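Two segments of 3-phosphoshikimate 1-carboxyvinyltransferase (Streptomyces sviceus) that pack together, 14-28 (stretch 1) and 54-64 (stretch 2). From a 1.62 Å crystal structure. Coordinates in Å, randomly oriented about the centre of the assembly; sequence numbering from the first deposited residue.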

ATOM      1  N   ALA A  14       2.985 -10.383   0.566  1.00 11.50           N
ATOM      2  CA  ALA A  14       2.585 -11.602   1.274  1.00 13.05           C
ATOM      3  C   ALA A  14       2.418 -12.783   0.326  1.00 11.42           C
ATOM      4  O   ALA A  14       2.679 -13.931   0.714  1.00 10.96           O
ATOM      5  N   LEU A  15       1.933 -12.528  -0.898  1.00 11.33           N
ATOM      6  CA  LEU A  15       1.781 -13.604  -1.883  1.00 10.94           C
ATOM      7  C   LEU A  15       3.134 -14.183  -2.279  1.00 16.45           C
ATOM      8  O   LEU A  15       3.277 -15.405  -2.434  1.00 13.13           O
ATOM      9  N   PHE A  16       4.129 -13.315  -2.472  1.00 11.95           N
ATOM     10  CA  PHE A  16       5.488 -13.779  -2.742  1.00 10.25           C
ATOM     11  C   PHE A  16       5.998 -14.648  -1.604  1.00 12.62           C
ATOM     12  O   PHE A  16       6.529 -15.742  -1.829  1.00 14.45           O
ATOM     13  N   LEU A  17       5.894 -14.146  -0.373  1.00 14.02           N
ATOM     14  CA  LEU A  17       6.404 -14.882   0.780  1.00 12.96           C
ATOM     15  C   LEU A  17       5.688 -16.222   0.950  1.00 13.29           C
ATOM     16  O   LEU A  17       6.330 -17.242   1.259  1.00 12.65           O
ATOM     17  N   ALA A  18       4.360 -16.243   0.743  1.00 11.35           N
ATOM     18  CA  ALA A  18       3.602 -17.491   0.852  1.00 11.04           C
ATOM     19  C   ALA A  18       4.061 -18.505  -0.186  1.00 13.49           C
ATOM     20  O   ALA A  18       4.111 -19.706   0.091  1.00 13.36           O
ATOM     21  N   ALA A  19       4.365 -18.041  -1.399  1.00 12.38           N
ATOM     22  CA  ALA A  19       4.861 -18.931  -2.440  1.00 12.61           C
ATOM     23  C   ALA A  19       6.241 -19.486  -2.115  1.00 12.78           C
ATOM     24  O   ALA A  19       6.541 -20.637  -2.456  1.00 12.53           O
ATOM     25  N   ALA A  20       7.110 -18.676  -1.506  1.00 12.18           N
ATOM     26  CA  ALA A  20       8.525 -19.023  -1.414  1.00 11.59           C
ATOM     27  C   ALA A  20       8.891 -19.745  -0.120  1.00 14.26           C
ATOM     28  O   ALA A  20       9.972 -20.341  -0.050  1.00 19.25           O
ATOM     29  N   ALA A  21       8.010 -19.754   0.874  1.00 14.55           N
ATOM     30  CA  ALA A  21       8.384 -20.241   2.192  1.00 14.69           C
ATOM     31  C   ALA A  21       8.357 -21.769   2.269  1.00 17.95           C
ATOM     32  O   ALA A  21       7.846 -22.471   1.392  1.00 18.15           O
ATOM     33  N   ASP A  22       8.939 -22.284   3.346  1.00 16.60           N
ATOM     34  CA  ASP A  22       8.930 -23.711   3.636  1.00 19.47           C
ATOM     35  C   ASP A  22       7.714 -23.987   4.512  1.00 19.92           C
ATOM     36  O   ASP A  22       7.677 -23.586   5.681  1.00 24.96           O
ATOM     37  N   GLY A  23       6.704 -24.626   3.935  1.00 20.29           N
ATOM     38  CA  GLY A  23       5.482 -24.984   4.628  1.00 22.12           C
ATOM     39  C   GLY A  23       4.262 -24.401   3.942  1.00 17.98           C
ATOM     40  O   GLY A  23       4.333 -23.847   2.840  1.00 19.12           O
ATOM     41  N   VAL A  24       3.114 -24.549   4.597  1.00 19.44           N
ATOM     42  CA  VAL A  24       1.850 -24.033   4.078  1.00 15.46           C
ATOM     43  C   VAL A  24       1.564 -22.711   4.774  1.00 15.47           C
ATOM     44  O   VAL A  24       1.462 -22.657   6.005  1.00 17.39           O
ATOM     45  N   THR A  25       1.471 -21.636   3.995  1.00 12.84           N
ATOM     46  CA  THR A  25       1.148 -20.319   4.529  1.00 16.04           C
ATOM     47  C   THR A  25      -0.334 -20.032   4.347  1.00 14.57           C
ATOM     48  O   THR A  25      -0.908 -20.311   3.291  1.00 13.83           O
ATOM     49  N   THR A  26      -0.942 -19.464   5.384  1.00 13.46           N
ATOM     50  CA  THR A  26      -2.317 -18.984   5.329  1.00 15.04           C
ATOM     51  C   THR A  26      -2.294 -17.459   5.378  1.00 18.47           C
ATOM     52  O   THR A  26      -1.746 -16.871   6.318  1.00 19.83           O
ATOM     53  N   LEU A  27      -2.851 -16.827   4.348  1.00 13.90           N
ATOM     54  CA  LEU A  27      -3.013 -15.382   4.286  1.00 15.06           C
ATOM     55  C   LEU A  27      -4.453 -15.047   4.647  1.00 17.23           C
ATOM     56  O   LEU A  27      -5.389 -15.546   4.008  1.00 17.92           O
ATOM     57  N   VAL A  28      -4.636 -14.197   5.650  1.00 13.29           N
ATOM     58  CA  VAL A  28      -5.973 -13.850   6.124  1.00 14.69           C
ATOM     59  C   VAL A  28      -6.372 -12.480   5.575  1.00 20.87           C
ATOM     60  O   VAL A  28      -5.626 -11.502   5.704  1.00 15.09           O
ATOM     61  N   PRO A  54     -13.495 -17.207   0.788  1.00 20.12           N
ATOM     62  CA  PRO A  54     -13.742 -15.756   0.739  1.00 19.96           C
ATOM     63  C   PRO A  54     -12.906 -14.961   1.737  1.00 22.41           C
ATOM     64  O   PRO A  54     -12.797 -13.736   1.583  1.00 30.29           O
ATOM     65  N   ASP A  55     -12.287 -15.620   2.720  1.00 14.90           N
ATOM     66  CA  ASP A  55     -11.566 -14.964   3.805  1.00 18.57           C
ATOM     67  C   ASP A  55     -10.067 -15.231   3.808  1.00 23.82           C
ATOM     68  O   ASP A  55      -9.316 -14.390   4.303  1.00 21.36           O
ATOM     69  N   THR A  56      -9.608 -16.384   3.306  1.00 20.05           N
ATOM     70  CA  THR A  56      -8.207 -16.784   3.445  1.00 19.84           C
ATOM     71  C   THR A  56      -7.722 -17.473   2.179  1.00 24.91           C
ATOM     72  O   THR A  56      -8.469 -18.205   1.525  1.00 25.31           O
ATOM     73  N   TRP A  57      -6.449 -17.252   1.851  1.00 19.06           N
ATOM     74  CA  TRP A  57      -5.759 -17.980   0.792  1.00 19.56           C
ATOM     75  C   TRP A  57      -4.707 -18.885   1.417  1.00 16.96           C
ATOM     76  O   TRP A  57      -4.017 -18.492   2.368  1.00 18.63           O
ATOM     77  N   GLN A  58      -4.581 -20.091   0.874  1.00 17.50           N
ATOM     78  CA  GLN A  58      -3.656 -21.101   1.368  1.00 23.72           C
ATOM     79  C   GLN A  58      -2.661 -21.432   0.263  1.00 14.81           C
ATOM     80  O   GLN A  58      -3.069 -21.763  -0.856  1.00 19.84           O
ATOM     81  N   VAL A  59      -1.360 -21.314   0.554  1.00 13.29           N
ATOM     82  CA  VAL A  59      -0.318 -21.533  -0.454  1.00 16.17           C
ATOM     83  C   VAL A  59       0.696 -22.530   0.089  1.00 17.24           C
ATOM     84  O   VAL A  59       1.286 -22.300   1.147  1.00 16.68           O
ATOM     85  N   ASP A  60       0.914 -23.624  -0.641  1.00 18.18           N
ATOM     86  CA  ASP A  60       1.990 -24.562  -0.323  1.00 18.19           C
ATOM     87  C   ASP A  60       3.295 -23.980  -0.839  1.00 17.75           C
ATOM     88  O   ASP A  60       3.491 -23.873  -2.056  1.00 16.58           O
ATOM     89  N   GLY A  61       4.189 -23.598   0.068  1.00 14.92           N
ATOM     90  CA  GLY A  61       5.412 -22.945  -0.359  1.00 14.21           C
ATOM     91  C   GLY A  61       6.331 -23.901  -1.097  1.00 12.33           C
ATOM     92  O   GLY A  61       6.329 -25.108  -0.860  1.00 16.21           O
ATOM     93  N   ARG A  62       7.121 -23.344  -2.014  1.00 10.84           N
ATOM     94  CA  ARG A  62       8.097 -24.108  -2.790  1.00 11.73           C
ATOM     95  C   ARG A  62       9.451 -23.430  -2.650  1.00 13.03           C
ATOM     96  O   ARG A  62       9.787 -22.517  -3.418  1.00 14.20           O
ATOM     97  N   PRO A  63      10.260 -23.861  -1.679  1.00 16.78           N
ATOM     98  CA  PRO A  63      11.568 -23.225  -1.469  1.00 14.57           C
ATOM     99  C   PRO A  63      12.488 -23.269  -2.681  1.00 15.00           C
ATOM    100  O   PRO A  63      13.376 -22.415  -2.777  1.00 14.34           O
ATOM    101  N   GLN A  64      12.304 -24.209  -3.621  1.00 12.72           N
ATOM    102  CA  GLN A  64      13.143 -24.258  -4.816  1.00 19.39           C
ATOM    103  C   GLN A  64      12.398 -23.808  -6.073  1.00 16.88           C
ATOM    104  O   GLN A  64      12.839 -24.099  -7.183  1.00 14.14           O
TER

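The side chains of this contact are sorted by an antiparallel pairing of strands 24-28 and 56-60, whose axes run at 162° and approach to 4.7 Å. Backbone hydrogen bonds fix the register: Thr-25 N to Val-59 O and Val-59 N to Thr-25 O, both 2.9 Å, then Leu-27 N to Trp-57 O at 2.8 Å and Trp-57 N to Leu-27 O at 2.9 Å. Alternation along the strands then places Thr-25, Leu-27, Trp-57 and Val-59 on one face and Val-24, Thr-26, Val-28, Thr-56, Gln-58 and Asp-60 on the other.

The first face is buried and meets helix 14-20. Val-59, with chi1 at -176° (t), has the largest area covered of any residue here, 87 Å². Its CB lies 3.8 Å from Ala-18 CB, and its CG1 reaches the helix backbone, 3.5 Å from Ala-18 O and 3.8 Å from Ala-19 CA. Trp-57 (chi1 -64°, m; chi2 13°) directs its indole so that CE3 sits 3.6 Å from Leu-15 CD2, an oblique approach to the ring. Leu-15 points sideways at CA-CB, but its m,t rotamer (-76°, 171°) brings its end nearer. Leu-27, also m,t, pairs more loosely with Trp-57, CB to CB at 4.5 Å.

The other face is more open. Val-24 in the t rotamer sets CG1 3.5 Å from Gln-58 CG and CG2 3.4 Å from Asp-60 OD1; Asp-60 OD2 is hydrogen-bonded elsewhere in the structure. Gln-58 has a t chi1, while its chi2 of 143° lies between wells. Thr-26 (chi1 -55°, m) places OG1 3.5 Å from Gln-58 OE1, at best a weak hydrogen bond, and CG2 4.0 Å from Thr-56 CB. Thr-56 is p (62°), leaving its CG2 4.1 Å from Val-28 CG2, with Val-28 in t.

Beyond the strand pair, contact passes to the backbone. Gly-61 CA lies 3.0 Å from Ala-21 O and 3.3 Å from Ala-19 O; an ideal CB would fall 1.8 Å from Ala-21 O, a clash that explains the need for glycine. Gly-61 N donates to Gly-23 O (2.8 Å), and Arg-62 N to Ala-19 O (2.8 Å), the latter at 168°. Water 1 joins the turns, accepting from Gly-23 N at 2.8 Å and donating to Gly-61 O at 2.9 Å. Pro-63 closes this end, its CG 4.0 Å from Asp-22 CB.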

ATOM      1  CB  ALA A  14       1.284 -11.369   2.039  1.00 10.21           C
ATOM      2  CB  LEU A  15       1.050 -13.090  -3.127  1.00 13.68           C
ATOM      3  CG  LEU A  15      -0.451 -12.898  -2.996  1.00 17.18           C
ATOM      4  CD1 LEU A  15      -1.012 -12.170  -4.208  1.00 16.63           C
ATOM      5  CD2 LEU A  15      -1.106 -14.233  -2.849  1.00 18.17           C
ATOM      6  CB  PHE A  16       6.406 -12.572  -2.961  1.00 10.90           C
ATOM      7  CG  PHE A  16       7.819 -12.929  -3.373  1.00 13.87           C
ATOM      8  CD1 PHE A  16       8.692 -13.549  -2.473  1.00 12.21           C
ATOM      9  CD2 PHE A  16       8.293 -12.614  -4.643  1.00 17.25           C
ATOM     10  CE1 PHE A  16      10.004 -13.875  -2.836  1.00 13.06           C
ATOM     11  CE2 PHE A  16       9.615 -12.935  -5.015  1.00 16.61           C
ATOM     12  CZ  PHE A  16      10.462 -13.560  -4.107  1.00 13.37           C
ATOM     13  CB  LEU A  17       6.271 -14.010   2.027  1.00 11.95           C
ATOM     14  CG  LEU A  17       7.178 -12.776   1.970  1.00 14.10           C
ATOM     15  CD1 LEU A  17       6.742 -11.681   2.933  1.00 11.67           C
ATOM     16  CD2 LEU A  17       8.606 -13.205   2.298  1.00 13.84           C
ATOM     17  CB  ALA A  18       2.100 -17.233   0.701  1.00 12.37           C
ATOM     18  CB  ALA A  19       4.906 -18.184  -3.769  1.00 14.62           C
ATOM     19  CB  ALA A  20       9.386 -17.758  -1.562  1.00 13.67           C
ATOM     20  CB  ALA A  21       7.462 -19.641   3.252  1.00 14.29           C
ATOM     21  CB  ASP A  22      10.239 -24.116   4.310  1.00 21.91           C
ATOM     22  CG  ASP A  22      10.287 -25.589   4.667  1.00 24.45           C
ATOM     23  OD1 ASP A  22       9.503 -26.375   4.099  1.00 33.19           O
ATOM     24  OD2 ASP A  22      11.113 -25.964   5.525  1.00 33.57           O
ATOM     25  CB  VAL A  24       0.703 -25.033   4.288  1.00 21.05           C
ATOM     26  CG1 VAL A  24      -0.583 -24.449   3.741  1.00 17.72           C
ATOM     27  CG2 VAL A  24       1.031 -26.351   3.605  1.00 28.39           C
ATOM     28  CB  THR A  25       1.962 -19.224   3.838  1.00 10.88           C
ATOM     29  OG1 THR A  25       3.314 -19.327   4.244  1.00 13.83           O
ATOM     30  CG2 THR A  25       1.449 -17.827   4.195  1.00 16.25           C
ATOM     31  CB  THR A  26      -3.139 -19.569   6.478  1.00 21.21           C
ATOM     32  OG1 THR A  26      -3.038 -21.000   6.446  1.00 23.14           O
ATOM     33  CG2 THR A  26      -4.612 -19.162   6.372  1.00 22.15           C
ATOM     34  CB  LEU A  27      -2.684 -14.857   2.891  1.00 16.86           C
ATOM     35  CG  LEU A  27      -1.298 -15.218   2.349  1.00 14.98           C
ATOM     36  CD1 LEU A  27      -1.085 -14.542   1.011  1.00 14.84           C
ATOM     37  CD2 LEU A  27      -0.238 -14.790   3.351  1.00 12.29           C
ATOM     38  CB  VAL A  28      -6.026 -13.891   7.661  1.00 22.74           C
ATOM     39  CG1 VAL A  28      -7.430 -13.660   8.152  1.00 16.43           C
ATOM     40  CG2 VAL A  28      -5.501 -15.237   8.156  1.00 23.21           C
ATOM     41  CB  PRO A  54     -15.241 -15.640   1.044  1.00 21.48           C
ATOM     42  CG  PRO A  54     -15.810 -16.961   0.643  1.00 21.06           C
ATOM     43  CD  PRO A  54     -14.745 -17.968   0.976  1.00 20.56           C
ATOM     44  CB  ASP A  55     -12.131 -15.396   5.167  1.00 25.65           C
ATOM     45  CG  ASP A  55     -13.432 -14.682   5.524  1.00 35.78           C
ATOM     46  OD1 ASP A  55     -14.114 -15.136   6.472  1.00 41.61           O
ATOM     47  OD2 ASP A  55     -13.781 -13.674   4.864  1.00 31.33           O
ATOM     48  CB  THR A  56      -7.956 -17.751   4.637  1.00 20.94           C
ATOM     49  OG1 THR A  56      -8.682 -18.975   4.445  1.00 23.58           O
ATOM     50  CG2 THR A  56      -8.369 -17.130   5.966  1.00 26.87           C
ATOM     51  CB  TRP A  57      -5.085 -17.038  -0.212  1.00 17.40           C
ATOM     52  CG  TRP A  57      -6.035 -16.172  -0.990  1.00 22.86           C
ATOM     53  CD1 TRP A  57      -7.365 -15.963  -0.736  1.00 28.29           C
ATOM     54  CD2 TRP A  57      -5.714 -15.362  -2.127  1.00 21.24           C
ATOM     55  NE1 TRP A  57      -7.892 -15.088  -1.657  1.00 27.17           N
ATOM     56  CE2 TRP A  57      -6.895 -14.703  -2.521  1.00 28.48           C
ATOM     57  CE3 TRP A  57      -4.543 -15.139  -2.856  1.00 28.33           C
ATOM     58  CZ2 TRP A  57      -6.938 -13.841  -3.618  1.00 30.60           C
ATOM     59  CZ3 TRP A  57      -4.588 -14.280  -3.938  1.00 31.53           C
ATOM     60  CH2 TRP A  57      -5.775 -13.643  -4.308  1.00 24.69           C
ATOM     61  CB  GLN A  58      -4.439 -22.343   1.783  1.00 25.82           C
ATOM     62  CG  GLN A  58      -3.696 -23.335   2.600  1.00 31.20           C
ATOM     63  CD  GLN A  58      -4.588 -23.955   3.647  1.00 37.42           C
ATOM     64  OE1 GLN A  58      -4.900 -23.332   4.658  1.00 40.08           O
ATOM     65  NE2 GLN A  58      -5.031 -25.179   3.395  1.00 43.17           N
ATOM     66  CB  VAL A  59       0.397 -20.228  -0.855  1.00 17.42           C
ATOM     67  CG1 VAL A  59       1.412 -20.493  -1.983  1.00 17.61           C
ATOM     68  CG2 VAL A  59      -0.612 -19.136  -1.262  1.00 14.62           C
ATOM     69  CB  ASP A  60       1.732 -25.920  -0.964  1.00 19.01           C
ATOM     70  CG  ASP A  60       0.750 -26.749  -0.190  1.00 30.31           C
ATOM     71  OD1 ASP A  60      -0.158 -26.166   0.444  1.00 29.34           O
ATOM     72  OD2 ASP A  60       0.880 -27.991  -0.228  1.00 37.60           O
ATOM     73  CB  ARG A  62       7.679 -24.246  -4.252  1.00 12.64           C
ATOM     74  CG  ARG A  62       6.353 -24.972  -4.419  1.00 15.41           C
ATOM     75  CD  ARG A  62       6.078 -25.330  -5.869  1.00 12.60           C
ATOM     76  NE  ARG A  62       7.102 -26.250  -6.376  1.00 12.71           N
ATOM     77  CZ  ARG A  62       7.072 -27.572  -6.205  1.00 13.69           C
ATOM     78  NH1 ARG A  62       6.055 -28.153  -5.565  1.00 20.92           N
ATOM     79  NH2 ARG A  62       8.054 -28.318  -6.680  1.00 17.00           N
ATOM     80  CB  PRO A  63      12.152 -24.014  -0.283  1.00 16.00           C
ATOM     81  CG  PRO A  63      10.966 -24.559   0.432  1.00 16.90           C
ATOM     82  CD  PRO A  63       9.954 -24.866  -0.645  1.00 17.55           C
ATOM     83  CB  GLN A  64      13.735 -25.655  -5.026  1.00 16.25           C
ATOM     84  CG  GLN A  64      14.816 -26.056  -4.022  1.00 18.53           C
ATOM     85  CD  GLN A  64      15.928 -25.048  -3.907  1.00 20.39           C
ATOM     86  OE1 GLN A  64      16.463 -24.559  -4.911  1.00 23.48           O
ATOM     87  NE2 GLN A  64      16.287 -24.722  -2.674  1.00 26.43           N
TER
HETATM   88  O   HOH W   1       6.170 -26.294   1.734  1.00 25.00           O